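PDB 6LD7: cystathionine gamma-synthase from Xanthomonas oryzae pv. oryzae KACC 10331, which probably catalyses the pyridoxal phosphate-dependent condensation of an activated homoserine ester with cysteine to give cystathionine, a step on the way to methionine. Local coordinates for residues A274-G279 with D386-L391; H280-Q285 with F313-G318. The protein carries 1 engineered substitution. All blocks are in the same frame, centred on the assembly; numbering follows the deposited sequence.

Contact 1 (A274-G279 with D386-L391)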
loop_
_atom_site.group_PDB
_atom_site.type_symbol
_atom_site.label_atom_id
_atom_site.label_comp_id
_atom_site.label_asym_id
_atom_site.label_seq_id
_atom_site.Cartn_x
_atom_site.Cartn_y
_atom_site.Cartn_z
ATOM N N ALA C 274 -4.948 27.347 25.091
ATOM C CA ALA C 274 -4.151 28.533 25.516
ATOM C C ALA C 274 -4.960 29.372 26.517
ATOM O O ALA C 274 -4.386 29.816 27.522
ATOM C CB ALA C 274 -3.729 29.367 24.324
ATOM N N GLU C 275 -6.236 29.606 26.264
ATOM C CA GLU C 275 -7.114 30.244 27.281
ATOM C C GLU C 275 -7.057 29.472 28.625
ATOM O O GLU C 275 -7.093 30.134 29.648
ATOM C CB GLU C 275 -8.593 30.286 26.865
ATOM C CG GLU C 275 -9.030 31.539 26.165
ATOM C CD GLU C 275 -10.011 32.400 26.943
ATOM O OE1 GLU C 275 -9.722 32.671 28.106
ATOM O OE2 GLU C 275 -11.093 32.771 26.377
ATOM N N LEU C 276 -7.169 28.135 28.676
ATOM C CA LEU C 276 -7.169 27.431 29.999
ATOM C C LEU C 276 -5.797 27.627 30.667
ATOM O O LEU C 276 -5.723 27.889 31.861
ATOM C CB LEU C 276 -7.413 25.951 29.767
ATOM C CG LEU C 276 -7.132 25.052 30.967
ATOM C CD1 LEU C 276 -8.316 25.174 31.962
ATOM C CD2 LEU C 276 -6.952 23.604 30.525
ATOM N N LEU C 277 -4.701 27.511 29.916
ATOM C CA LEU C 277 -3.356 27.406 30.528
ATOM C C LEU C 277 -2.883 28.815 30.929
ATOM O O LEU C 277 -2.246 28.956 31.948
ATOM C CB LEU C 277 -2.355 26.770 29.564
ATOM C CG LEU C 277 -2.618 25.317 29.203
ATOM C CD1 LEU C 277 -1.548 24.854 28.260
ATOM C CD2 LEU C 277 -2.679 24.403 30.423
ATOM N N ASP C 278 -3.185 29.831 30.168
ATOM C CA ASP C 278 -2.627 31.168 30.441
ATOM C C ASP C 278 -3.253 31.759 31.726
ATOM O O ASP C 278 -4.443 31.980 31.734
ATOM C CB ASP C 278 -2.916 32.119 29.290
ATOM C CG ASP C 278 -2.260 33.484 29.463
ATOM O OD1 ASP C 278 -1.097 33.556 29.906
ATOM O OD2 ASP C 278 -2.868 34.454 29.054
ATOM N N GLY C 279 -2.438 32.056 32.721
ATOM C CA GLY C 279 -2.889 32.523 34.044
ATOM C C GLY C 279 -3.453 31.406 34.924
ATOM O O GLY C 279 -3.836 31.721 35.982
ATOM N N ASP C 386 -9.151 16.568 29.977
ATOM C CA ASP C 386 -7.852 15.868 30.169
ATOM C C ASP C 386 -6.808 16.802 30.771
ATOM O O ASP C 386 -6.139 16.368 31.763
ATOM C CB ASP C 386 -7.376 15.266 28.851
ATOM C CG ASP C 386 -6.562 13.973 28.957
ATOM O OD1 ASP C 386 -6.755 13.192 29.948
ATOM O OD2 ASP C 386 -5.753 13.734 28.006
ATOM N N LEU C 387 -6.652 18.028 30.258
ATOM C CA LEU C 387 -5.629 18.946 30.826
ATOM C C LEU C 387 -5.984 19.413 32.248
ATOM O O LEU C 387 -5.047 19.512 33.133
ATOM C CB LEU C 387 -5.395 20.130 29.903
ATOM C CG LEU C 387 -4.814 19.786 28.541
ATOM C CD1 LEU C 387 -4.933 20.971 27.620
ATOM C CD2 LEU C 387 -3.369 19.323 28.635
ATOM N N ARG C 388 -7.238 19.797 32.490
ATOM C CA ARG C 388 -7.656 20.091 33.881
ATOM C C ARG C 388 -7.307 18.930 34.803
ATOM O O ARG C 388 -6.898 19.192 35.894
ATOM C CB ARG C 388 -9.164 20.316 34.016
ATOM C CG ARG C 388 -9.611 21.650 33.447
ATOM C CD ARG C 388 -11.071 21.901 33.866
ATOM N NE ARG C 388 -11.464 22.778 32.833
ATOM C CZ ARG C 388 -12.237 22.497 31.780
ATOM N NH1 ARG C 388 -12.917 21.378 31.635
ATOM N NH2 ARG C 388 -12.351 23.443 30.895
ATOM N N ALA C 389 -7.558 17.667 34.464
ATOM C CA ALA C 389 -7.266 16.579 35.450
ATOM C C ALA C 389 -5.732 16.445 35.568
ATOM O O ALA C 389 -5.194 16.194 36.675
ATOM C CB ALA C 389 -7.988 15.284 35.088
ATOM N N GLY C 390 -4.989 16.764 34.516
ATOM C CA GLY C 390 -3.516 16.757 34.615
ATOM C C GLY C 390 -3.023 17.878 35.556
ATOM O O GLY C 390 -2.176 17.624 36.398
ATOM N N LEU C 391 -3.575 19.077 35.447
ATOM C CA LEU C 391 -3.146 20.225 36.288
ATOM C C LEU C 391 -3.504 19.947 37.768
ATOM O O LEU C 391 -2.737 20.290 38.682
ATOM C CB LEU C 391 -3.880 21.446 35.757
ATOM C CG LEU C 391 -3.365 21.979 34.416
ATOM C CD1 LEU C 391 -4.240 23.125 33.953
ATOM C CD2 LEU C 391 -1.920 22.422 34.511
#

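Contact 2 (H280-Q285 with F313-G318)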
loop_
_atom_site.group_PDB
_atom_site.type_symbol
_atom_site.label_atom_id
_atom_site.label_comp_id
_atom_site.label_asym_id
_atom_site.label_seq_id
_atom_site.Cartn_x
_atom_site.Cartn_y
_atom_site.Cartn_z
ATOM N N HIS C 280 -3.497 30.123 34.557
ATOM C CA HIS C 280 -3.892 29.065 35.515
ATOM C C HIS C 280 -2.847 29.061 36.638
ATOM O O HIS C 280 -1.639 29.270 36.379
ATOM C CB HIS C 280 -4.032 27.719 34.817
ATOM C CG HIS C 280 -4.562 26.626 35.670
ATOM N ND1 HIS C 280 -3.797 26.072 36.677
ATOM C CD2 HIS C 280 -5.757 25.974 35.662
ATOM C CE1 HIS C 280 -4.482 25.103 37.254
ATOM N NE2 HIS C 280 -5.697 25.040 36.670
ATOM N N ALA C 281 -3.269 28.768 37.852
ATOM C CA ALA C 281 -2.389 28.824 39.036
ATOM C C ALA C 281 -1.228 27.839 38.894
ATOM O O ALA C 281 -0.235 28.074 39.472
ATOM C CB ALA C 281 -3.233 28.543 40.296
ATOM N N MET C 282 -1.366 26.714 38.203
ATOM C CA MET C 282 -0.280 25.704 38.169
ATOM C C MET C 282 0.686 25.995 37.012
ATOM O O MET C 282 1.608 25.223 36.823
ATOM C CB MET C 282 -0.895 24.309 38.021
ATOM C CG MET C 282 -1.505 23.778 39.318
ATOM S SD MET C 282 -0.176 23.695 40.573
ATOM C CE MET C 282 0.928 22.460 39.895
ATOM N N VAL C 283 0.455 27.040 36.217
ATOM C CA VAL C 283 1.257 27.307 34.985
ATOM C C VAL C 283 1.972 28.653 35.127
ATOM O O VAL C 283 1.268 29.653 35.217
ATOM C CB VAL C 283 0.328 27.323 33.761
ATOM C CG1 VAL C 283 1.090 27.625 32.496
ATOM C CG2 VAL C 283 -0.423 26.028 33.595
ATOM N N ASN C 284 3.295 28.663 35.121
ATOM C CA ASN C 284 4.144 29.868 35.274
ATOM C C ASN C 284 4.233 30.610 33.959
ATOM O O ASN C 284 4.371 31.768 34.036
ATOM C CB ASN C 284 5.576 29.534 35.746
ATOM C CG ASN C 284 5.542 28.836 37.096
ATOM O OD1 ASN C 284 4.607 29.011 37.887
ATOM N ND2 ASN C 284 6.513 27.993 37.368
ATOM N N GLN C 285 4.195 29.954 32.798
ATOM C CA GLN C 285 4.353 30.662 31.496
ATOM C C GLN C 285 3.759 29.810 30.381
ATOM O O GLN C 285 3.856 28.497 30.409
ATOM C CB GLN C 285 5.852 30.866 31.279
ATOM C CG GLN C 285 6.227 31.687 30.103
ATOM C CD GLN C 285 5.727 33.100 30.216
ATOM O OE1 GLN C 285 5.938 33.735 31.228
ATOM N NE2 GLN C 285 4.986 33.536 29.217
ATOM N N PHE C 313 4.352 25.170 27.763
ATOM C CA PHE C 313 4.000 25.777 29.043
ATOM C C PHE C 313 4.878 25.159 30.143
ATOM O O PHE C 313 5.300 23.973 30.062
ATOM C CB PHE C 313 2.469 25.661 29.249
ATOM C CG PHE C 313 1.978 24.299 29.655
ATOM C CD1 PHE C 313 1.733 23.346 28.710
ATOM C CD2 PHE C 313 1.914 23.938 30.984
ATOM C CE1 PHE C 313 1.360 22.070 29.059
ATOM C CE2 PHE C 313 1.513 22.661 31.348
ATOM C CZ PHE C 313 1.197 21.745 30.382
ATOM N N GLU C 314 5.241 25.991 31.104
ATOM C CA GLU C 314 6.019 25.613 32.314
ATOM C C GLU C 314 5.060 25.304 33.440
ATOM O O GLU C 314 4.276 26.169 33.797
ATOM C CB GLU C 314 6.933 26.748 32.724
ATOM C CG GLU C 314 8.107 26.813 31.795
ATOM C CD GLU C 314 8.976 28.030 31.969
ATOM O OE1 GLU C 314 9.804 28.280 31.034
ATOM O OE2 GLU C 314 8.819 28.695 33.057
ATOM N N LEU C 315 5.064 24.065 33.869
ATOM C CA LEU C 315 4.225 23.593 34.989
ATOM C C LEU C 315 5.006 23.865 36.268
ATOM O O LEU C 315 6.212 23.743 36.256
ATOM C CB LEU C 315 3.980 22.109 34.751
ATOM C CG LEU C 315 3.102 21.417 35.754
ATOM C CD1 LEU C 315 1.689 21.910 35.628
ATOM C CD2 LEU C 315 3.166 19.929 35.463
ATOM N N GLU C 316 4.336 24.428 37.235
ATOM C CA GLU C 316 4.808 24.675 38.612
ATOM C C GLU C 316 5.083 23.313 39.269
ATOM O O GLU C 316 4.256 22.362 39.121
ATOM C CB GLU C 316 3.724 25.486 39.355
ATOM C CG GLU C 316 4.152 25.899 40.747
ATOM C CD GLU C 316 5.434 26.728 40.736
ATOM O OE1 GLU C 316 5.421 27.780 40.057
ATOM O OE2 GLU C 316 6.463 26.295 41.333
ATOM N N GLY C 317 6.133 23.247 40.076
ATOM C CA GLY C 317 6.414 22.080 40.936
ATOM C C GLY C 317 7.453 21.256 40.242
ATOM O O GLY C 317 8.061 21.683 39.222
ATOM N N GLY C 318 7.684 20.071 40.672
ATOM C CA GLY C 318 8.950 19.536 40.140
ATOM C C GLY C 318 8.851 18.939 38.750
ATOM O O GLY C 318 7.870 19.084 37.997
#

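Contact 1 (A274-G279 with D386-L391)
L276 brings its CD1 obliquely up to the one flat group of this contact, the guanidinium of R388, and reaches the stem of that side chain more than the group itself: CD1 lies 4.0 Å from R388 CG and 4.1 Å from R388 NE. The R388 chain makes an extended run from CG to NE, of which CG and NE come nearest to the leucine methyl, while the charged end stays at the exposed margin. An arginine suits such a border place, apolar along its length and polar at its tip. The setting is helix-helix packing in the C-terminal domain of a fold-type I pyridoxal phosphate enzyme, where helix 259-277 meets helix 380-396 as both cover one face of the smaller sheet. L276 is the bridge. Its side chain sets out toward the other helix, with CG anti to the backbone N (chi1 167°); CD1 meets R388, and CD2 settles 3.9 Å from L387 CB. The two leucines cross obliquely, and leucine suits the place because its two methyls can meet two different neighbours. Just beyond L277, helix 259-277 ends: D278 N still bonds to A274 O, and G279 follows with a positive phi (76°) that favours glycine. On the partner helix D386 turns its carboxylate to the backbone N atoms of R330 and Y331, tying that helix to the chain ahead of strand 333-334. L387 and L391 also pack on F325 of helix 319-327. Deeper in, L391 CD1 lies 4.4 Å from L276 CD2 and 4.1 Å from L277 CD2.

Contact 2 (H280-Q285 with F313-G318)
V283 and L315 face each other as an antiparallel non-hydrogen-bonded pair, their CA atoms 4.8 Å apart. Ahead of them E316 N donates to M282 O over 2.9 Å, nearly straight at 173°; behind them E314 receives N284 N on its O and gives its own N to Q285 O. N284 and Q285 thus share one partner residue, and N284 has helical backbone angles, a bulge-like irregularity where the chain turns a corner. A type I turn, H280 to V283, leads in, and H280 ND1 accepts M282 N at 2.9 Å in the ring plane, consistent with ND1 being the unprotonated ring nitrogen. V283 CG1 packs 4.0 Å from F313 CB, the two side chains crossing at about a right angle; beta-branched valine and a ring suit this buried face. M282 bends at chi2 and chi3, and its CE comes 3.4 Å from E316 O. E314, on the other face, sends OE1 to Y287 OH. G317 has a backbone conformation that calls for glycine. Strand 283-287 is the outermost of its sheet in this chain; 310-315 lies next, bonded onward to L371 and G369, while L315 packs against helices 319-327 and 380-396.

How the contacts relate
The centres of contact 1 and contact 2 lie about 10 Å apart, and together they form a helical layer upon a sheet. Helix 259-277 runs into strand 283-287 through D278-G279 and the turn of 280-283, so one stretch of chain supplies a partner to each contact. They touch directly: L277 CD1 is 3.6 Å from F313 CD1, L277 O is 3.5 Å from V283 CB, and L391 CD1 is 3.6 Å from H280 NE2. L277 and L391 therefore serve both. Neither contact includes K209, the predicted, unmodelled cofactor lysine; both are peripheral, their centres about 26 and 27 Å from the chain's centre, and no other subunit touches them.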